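Local coordinates for mortality factor 4-like protein 1 (Homo sapiens, PDB 2F5K) that binds methylated histone H3 through its chromo domain, a small beta barrel, and so probably acts in gene regulation, at residues K20-Q24 with E71-K76; V52-I56 with E67-E71. All blocks are in the same frame, centred on the assembly; numbering follows the deposited sequence.

Contact 1 (K20-Q24 with E71-K76)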
loop_
_atom_site.group_PDB
_atom_site.type_symbol
_atom_site.label_atom_id
_atom_site.label_comp_id
_atom_site.label_asym_id
_atom_site.label_seq_id
_atom_site.Cartn_x
_atom_site.Cartn_y
_atom_site.Cartn_z
ATOM N N LYS A 20 -4.067 18.107 6.317
ATOM C CA LYS A 20 -4.646 16.828 6.730
ATOM C C LYS A 20 -4.632 15.726 5.678
ATOM O O LYS A 20 -5.432 15.738 4.754
ATOM C CB LYS A 20 -6.063 17.033 7.259
ATOM C CG LYS A 20 -6.108 17.623 8.653
ATOM C CD LYS A 20 -7.398 18.392 8.893
ATOM C CE LYS A 20 -7.319 19.212 10.175
ATOM N NZ LYS A 20 -7.882 20.573 9.978
ATOM N N PRO A 21 -3.708 14.781 5.817
ATOM C CA PRO A 21 -3.644 13.616 4.937
ATOM C C PRO A 21 -4.461 12.436 5.470
ATOM O O PRO A 21 -4.865 12.413 6.630
ATOM C CB PRO A 21 -2.162 13.280 4.961
ATOM C CG PRO A 21 -1.793 13.541 6.397
ATOM C CD PRO A 21 -2.620 14.758 6.811
ATOM N N LYS A 22 -4.680 11.464 4.595
ATOM C CA LYS A 22 -5.492 10.292 4.869
ATOM C C LYS A 22 -4.926 9.411 5.966
ATOM O O LYS A 22 -5.667 8.873 6.782
ATOM C CB LYS A 22 -5.606 9.456 3.595
ATOM C CG LYS A 22 -6.898 9.596 2.831
ATOM C CD LYS A 22 -7.289 8.283 2.169
ATOM C CE LYS A 22 -8.088 8.495 0.908
ATOM N NZ LYS A 22 -8.202 7.249 0.091
ATOM N N PHE A 23 -3.609 9.266 5.996
ATOM C CA PHE A 23 -3.001 8.305 6.911
ATOM C C PHE A 23 -2.098 8.892 7.988
ATOM O O PHE A 23 -1.688 10.046 7.899
ATOM C CB PHE A 23 -2.287 7.237 6.103
ATOM C CG PHE A 23 -3.169 6.596 5.077
ATOM C CD1 PHE A 23 -3.359 7.193 3.839
ATOM C CD2 PHE A 23 -3.845 5.416 5.365
ATOM C CE1 PHE A 23 -4.189 6.604 2.899
ATOM C CE2 PHE A 23 -4.664 4.815 4.426
ATOM C CZ PHE A 23 -4.847 5.410 3.199
ATOM N N GLN A 24 -1.815 8.089 9.003
ATOM C CA GLN A 24 -1.001 8.512 10.135
ATOM C C GLN A 24 0.207 7.621 10.369
ATOM O O GLN A 24 0.225 6.464 9.972
ATOM C CB GLN A 24 -1.834 8.503 11.411
ATOM C CG GLN A 24 -2.986 9.453 11.401
ATOM C CD GLN A 24 -3.798 9.332 12.650
ATOM O OE1 GLN A 24 -3.464 8.533 13.527
ATOM N NE2 GLN A 24 -4.875 10.123 12.748
ATOM N N GLU A 71 0.012 9.210 -1.920
ATOM C CA GLU A 71 -1.209 8.812 -1.236
ATOM C C GLU A 71 -2.087 7.833 -2.020
ATOM O O GLU A 71 -2.619 6.874 -1.462
ATOM C CB GLU A 71 -2.054 10.018 -0.911
ATOM C CG GLU A 71 -3.092 9.702 0.132
ATOM C CD GLU A 71 -3.521 10.933 0.876
ATOM O OE1 GLU A 71 -3.282 11.002 2.098
ATOM O OE2 GLU A 71 -4.091 11.821 0.227
ATOM N N SER A 72 -2.229 8.080 -3.311
ATOM C CA SER A 72 -3.078 7.240 -4.148
ATOM C C SER A 72 -2.705 5.751 -4.093
ATOM O O SER A 72 -3.453 4.899 -4.584
ATOM C CB SER A 72 -3.063 7.728 -5.599
ATOM O OG SER A 72 -1.765 7.560 -6.165
ATOM N N ARG A 73 -1.563 5.416 -3.511
ATOM C CA ARG A 73 -1.216 4.005 -3.477
ATOM C C ARG A 73 -1.519 3.365 -2.157
ATOM O O ARG A 73 -1.338 2.169 -1.980
ATOM C CB ARG A 73 0.241 3.762 -3.878
ATOM C CG ARG A 73 0.425 3.780 -5.344
ATOM C CD ARG A 73 1.839 3.717 -5.730
ATOM N NE ARG A 73 2.461 2.509 -5.220
ATOM C CZ ARG A 73 3.778 2.379 -5.065
ATOM N NH1 ARG A 73 4.566 3.388 -5.419
ATOM N NH2 ARG A 73 4.287 1.250 -4.571
ATOM N N VAL A 74 -2.005 4.178 -1.239
ATOM C CA VAL A 74 -2.297 3.695 0.086
ATOM C C VAL A 74 -3.802 3.560 0.319
ATOM O O VAL A 74 -4.562 4.460 -0.006
ATOM C CB VAL A 74 -1.689 4.614 1.131
ATOM C CG1 VAL A 74 -1.867 4.031 2.512
ATOM C CG2 VAL A 74 -0.199 4.829 0.822
ATOM N N LEU A 75 -4.227 2.429 0.861
ATOM C CA LEU A 75 -5.650 2.219 1.132
ATOM C C LEU A 75 -5.803 1.872 2.589
ATOM O O LEU A 75 -4.906 1.265 3.210
ATOM C CB LEU A 75 -6.236 1.095 0.288
ATOM C CG LEU A 75 -6.434 1.316 -1.222
ATOM C CD1 LEU A 75 -6.898 0.051 -1.886
ATOM C CD2 LEU A 75 -7.490 2.394 -1.371
ATOM N N LYS A 76 -6.938 2.292 3.128
ATOM C CA LYS A 76 -7.325 2.034 4.490
ATOM C C LYS A 76 -7.459 0.527 4.724
ATOM O O LYS A 76 -7.868 -0.213 3.836
ATOM C CB LYS A 76 -8.644 2.744 4.742
ATOM C CG LYS A 76 -8.629 3.613 5.955
ATOM C CD LYS A 76 -7.814 4.867 5.757
ATOM C CE LYS A 76 -7.637 5.597 7.066
ATOM N NZ LYS A 76 -6.663 6.693 6.892
HETATM O O HOH W 1 -5.728 6.821 -1.189
#
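Lys-22 and Phe-23, in the irregular segment 20-24, lie against Glu-71, at the head of the 3-10 turn 71-73, and against strand 74-76; the closest CA pairs are Lys-22 with Glu-71 at 7.6 Å and Phe-23 with Lys-76 at 8.0 Å. Side chains therefore do most of the joining, and they lay the loop that precedes strand 28-32 against the chromo-domain beta barrel. Within 71-76 the turn is tied by Val-74 N to Glu-71 O.

Phe-23 gives the largest share of the contact. With CG anti to the carbonyl carbon (chi1 -53°), its ring passes between two partners. Val-74 CG1 sits over the centre of one face, 3.3 Å from the centroid, as a CH-pi contact. The opposite face receives Lys-76: NZ makes a cation-pi contact 3.9 Å from the centroid, and CD reaches CE2 at 3.4 Å. That ammonium also forms a salt bridge with Glu-27, which probably steadies it over the ring. Val-29 and, edge-to-face, Tyr-54 enclose the phenyl group further. Cutting the phenyl back to an alanine is likely to open a gap beside Val-74 and leave the Lys-76 ammonium without its aromatic partner.

Glu-71 reaches the loop with an extended chain. Its OE1 accepts the backbone N-H of Lys-22 on the syn side, 32° out of the carboxylate plane, and also a bond from Tyr-54 OH. Lys-22 CB lies 3.2 Å from the same oxygen, while the rest of its side chain runs on to a water, which accepts from NZ at 2.8 Å and donates to Val-74 O.

Contact 2 (V52-I56 with E67-E71)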
loop_
_atom_site.group_PDB
_atom_site.type_symbol
_atom_site.label_atom_id
_atom_site.label_comp_id
_atom_site.label_asym_id
_atom_site.label_seq_id
_atom_site.Cartn_x
_atom_site.Cartn_y
_atom_site.Cartn_z
ATOM N N VAL A 52 0.920 14.989 -0.673
ATOM C CA VAL A 52 1.304 14.262 0.529
ATOM C C VAL A 52 1.896 12.907 0.172
ATOM O O VAL A 52 1.334 12.169 -0.629
ATOM C CB VAL A 52 0.103 14.067 1.454
ATOM C CG1 VAL A 52 0.549 13.530 2.798
ATOM C CG2 VAL A 52 -0.648 15.381 1.631
ATOM N N LYS A 53 3.046 12.590 0.762
ATOM C CA LYS A 53 3.729 11.337 0.476
ATOM C C LYS A 53 3.815 10.468 1.718
ATOM O O LYS A 53 3.650 10.937 2.836
ATOM C CB LYS A 53 5.134 11.612 -0.049
ATOM C CG LYS A 53 5.191 12.588 -1.224
ATOM C CD LYS A 53 6.486 12.423 -2.027
ATOM C CE LYS A 53 6.435 13.147 -3.367
ATOM N NZ LYS A 53 7.485 12.640 -4.297
ATOM N N TYR A 54 4.070 9.186 1.522
ATOM C CA TYR A 54 4.194 8.300 2.667
ATOM C C TYR A 54 5.373 7.378 2.536
ATOM O O TYR A 54 5.595 6.770 1.489
ATOM C CB TYR A 54 2.941 7.454 2.849
ATOM C CG TYR A 54 1.713 8.252 3.166
ATOM C CD1 TYR A 54 0.821 8.601 2.167
ATOM C CD2 TYR A 54 1.449 8.663 4.460
ATOM C CE1 TYR A 54 -0.305 9.315 2.440
ATOM C CE2 TYR A 54 0.324 9.384 4.751
ATOM C CZ TYR A 54 -0.556 9.709 3.737
ATOM O OH TYR A 54 -1.685 10.440 4.021
ATOM N N PHE A 55 6.139 7.270 3.605
ATOM C CA PHE A 55 7.233 6.324 3.597
ATOM C C PHE A 55 6.664 5.034 4.171
ATOM O O PHE A 55 6.042 5.039 5.239
ATOM C CB PHE A 55 8.425 6.852 4.402
ATOM C CG PHE A 55 9.618 5.944 4.376
ATOM C CD1 PHE A 55 10.284 5.687 3.192
ATOM C CD2 PHE A 55 10.063 5.332 5.541
ATOM C CE1 PHE A 55 11.401 4.826 3.166
ATOM C CE2 PHE A 55 11.168 4.468 5.537
ATOM C CZ PHE A 55 11.840 4.210 4.348
ATOM N N ILE A 56 6.845 3.923 3.467
ATOM C CA ILE A 56 6.241 2.703 3.970
ATOM C C ILE A 56 7.117 1.461 4.130
ATOM O O ILE A 56 8.023 1.168 3.332
ATOM C CB ILE A 56 4.966 2.331 3.172
ATOM C CG1 ILE A 56 5.250 1.217 2.194
ATOM C CG2 ILE A 56 4.316 3.547 2.470
ATOM C CD1 ILE A 56 4.136 0.265 2.115
ATOM N N GLU A 67 9.751 2.067 1.036
ATOM C CA GLU A 67 9.757 3.102 0.011
ATOM C C GLU A 67 8.777 4.248 0.197
ATOM O O GLU A 67 7.847 4.184 1.003
ATOM C CB GLU A 67 9.519 2.482 -1.367
ATOM C CG GLU A 67 8.294 1.589 -1.474
ATOM C CD GLU A 67 7.847 1.440 -2.912
ATOM O OE1 GLU A 67 7.293 0.398 -3.309
ATOM O OE2 GLU A 67 8.070 2.393 -3.671
ATOM N N TRP A 68 9.013 5.310 -0.565
ATOM C CA TRP A 68 8.117 6.445 -0.566
ATOM C C TRP A 68 7.018 6.161 -1.557
ATOM O O TRP A 68 7.262 5.561 -2.611
ATOM C CB TRP A 68 8.862 7.710 -0.914
ATOM C CG TRP A 68 9.745 8.083 0.188
ATOM C CD1 TRP A 68 11.055 7.715 0.351
ATOM C CD2 TRP A 68 9.398 8.854 1.331
ATOM N NE1 TRP A 68 11.544 8.240 1.519
ATOM C CE2 TRP A 68 10.549 8.946 2.140
ATOM C CE3 TRP A 68 8.235 9.504 1.749
ATOM C CZ2 TRP A 68 10.562 9.642 3.338
ATOM C CZ3 TRP A 68 8.249 10.184 2.922
ATOM C CH2 TRP A 68 9.411 10.260 3.707
ATOM N N VAL A 69 5.803 6.556 -1.208
ATOM C CA VAL A 69 4.643 6.214 -2.018
ATOM C C VAL A 69 3.725 7.410 -2.000
ATOM O O VAL A 69 3.651 8.101 -0.999
ATOM C CB VAL A 69 3.960 4.954 -1.410
ATOM C CG1 VAL A 69 2.485 5.172 -1.135
ATOM C CG2 VAL A 69 4.194 3.752 -2.263
ATOM N N PRO A 70 3.102 7.743 -3.122
ATOM C CA PRO A 70 2.109 8.822 -3.110
ATOM C C PRO A 70 0.852 8.308 -2.415
ATOM O O PRO A 70 0.683 7.101 -2.312
ATOM C CB PRO A 70 1.864 9.092 -4.591
ATOM C CG PRO A 70 2.155 7.820 -5.223
ATOM C CD PRO A 70 3.341 7.231 -4.480
ATOM N N GLU A 71 0.012 9.210 -1.920
ATOM C CA GLU A 71 -1.209 8.812 -1.236
ATOM C C GLU A 71 -2.087 7.833 -2.020
ATOM O O GLU A 71 -2.619 6.874 -1.462
ATOM C CB GLU A 71 -2.054 10.018 -0.911
ATOM C CG GLU A 71 -3.092 9.702 0.132
ATOM C CD GLU A 71 -3.521 10.933 0.876
ATOM O OE1 GLU A 71 -3.282 11.002 2.098
ATOM O OE2 GLU A 71 -4.091 11.821 0.227
#
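Tyr-54 and Val-69 form a hydrogen-bonded pair of an antiparallel beta hairpin, strand 51-58 with strand 67-70, in the chromo-domain barrel. Tyr-54 N gives to Val-69 O at 2.8 Å and Val-69 N returns a bond to Tyr-54 O; Ile-56 and Glu-67 are paired in the same way. Beyond them, Glu-71 N reaches Val-52 O only weakly, as strand 67-70 gives way to a turn.

The side chain of Tyr-54 starts with CB 4.0 Å from Val-69 O. CG stands anti to the carbonyl carbon (chi1 -64°), and the ring runs toward Glu-71: CD1 comes to Glu-71 CA, CE1 to Glu-71 CG at 3.6 Å, and CZ to Glu-71 OE1. At the tip OH donates to Glu-71 OE1 at 2.6 Å, on the anti side of a carboxylate turned 33° from the ring plane. On the same face of the sheet Ile-56 CG2 packs against Val-69 CB, and both residues touch Cys-31 of strand 28-32.

Phe-55 and Trp-68, a non-hydrogen-bonded pair, occupy the other face, their side chains crossing at about a right angle. Their rings meet obliquely, with planes at 43°, and Phe-55 CD1 is 3.3 Å from Trp-68 NE1. Phe-55 CB stands over the six-membered ring of Trp-68, 3.4 Å from its centroid.

How the contacts relate
Contact 2 joins neighbouring strands through regular backbone bonds, whereas contact 1 has no paired strands and lays a loop on the barrel through a ring, an ammonium and a carboxylate. Their centres are 8 Å apart. Both are partly buried: Phe-23 and Val-74 of contact 1 and Tyr-54, Ile-56 and Val-69 of contact 2 are interior, while Lys-22, Trp-68 and Pro-70 remain exposed. Glu-71, where strand 67-70 turns toward strand 74-76, belongs to both. The Tyr-54 hydroxyl is a second joint, its OH lying 3.0 Å from Phe-23 N in a probable hydrogen bond, so the loop 20-24 is anchored to the hairpin as well as to the turn.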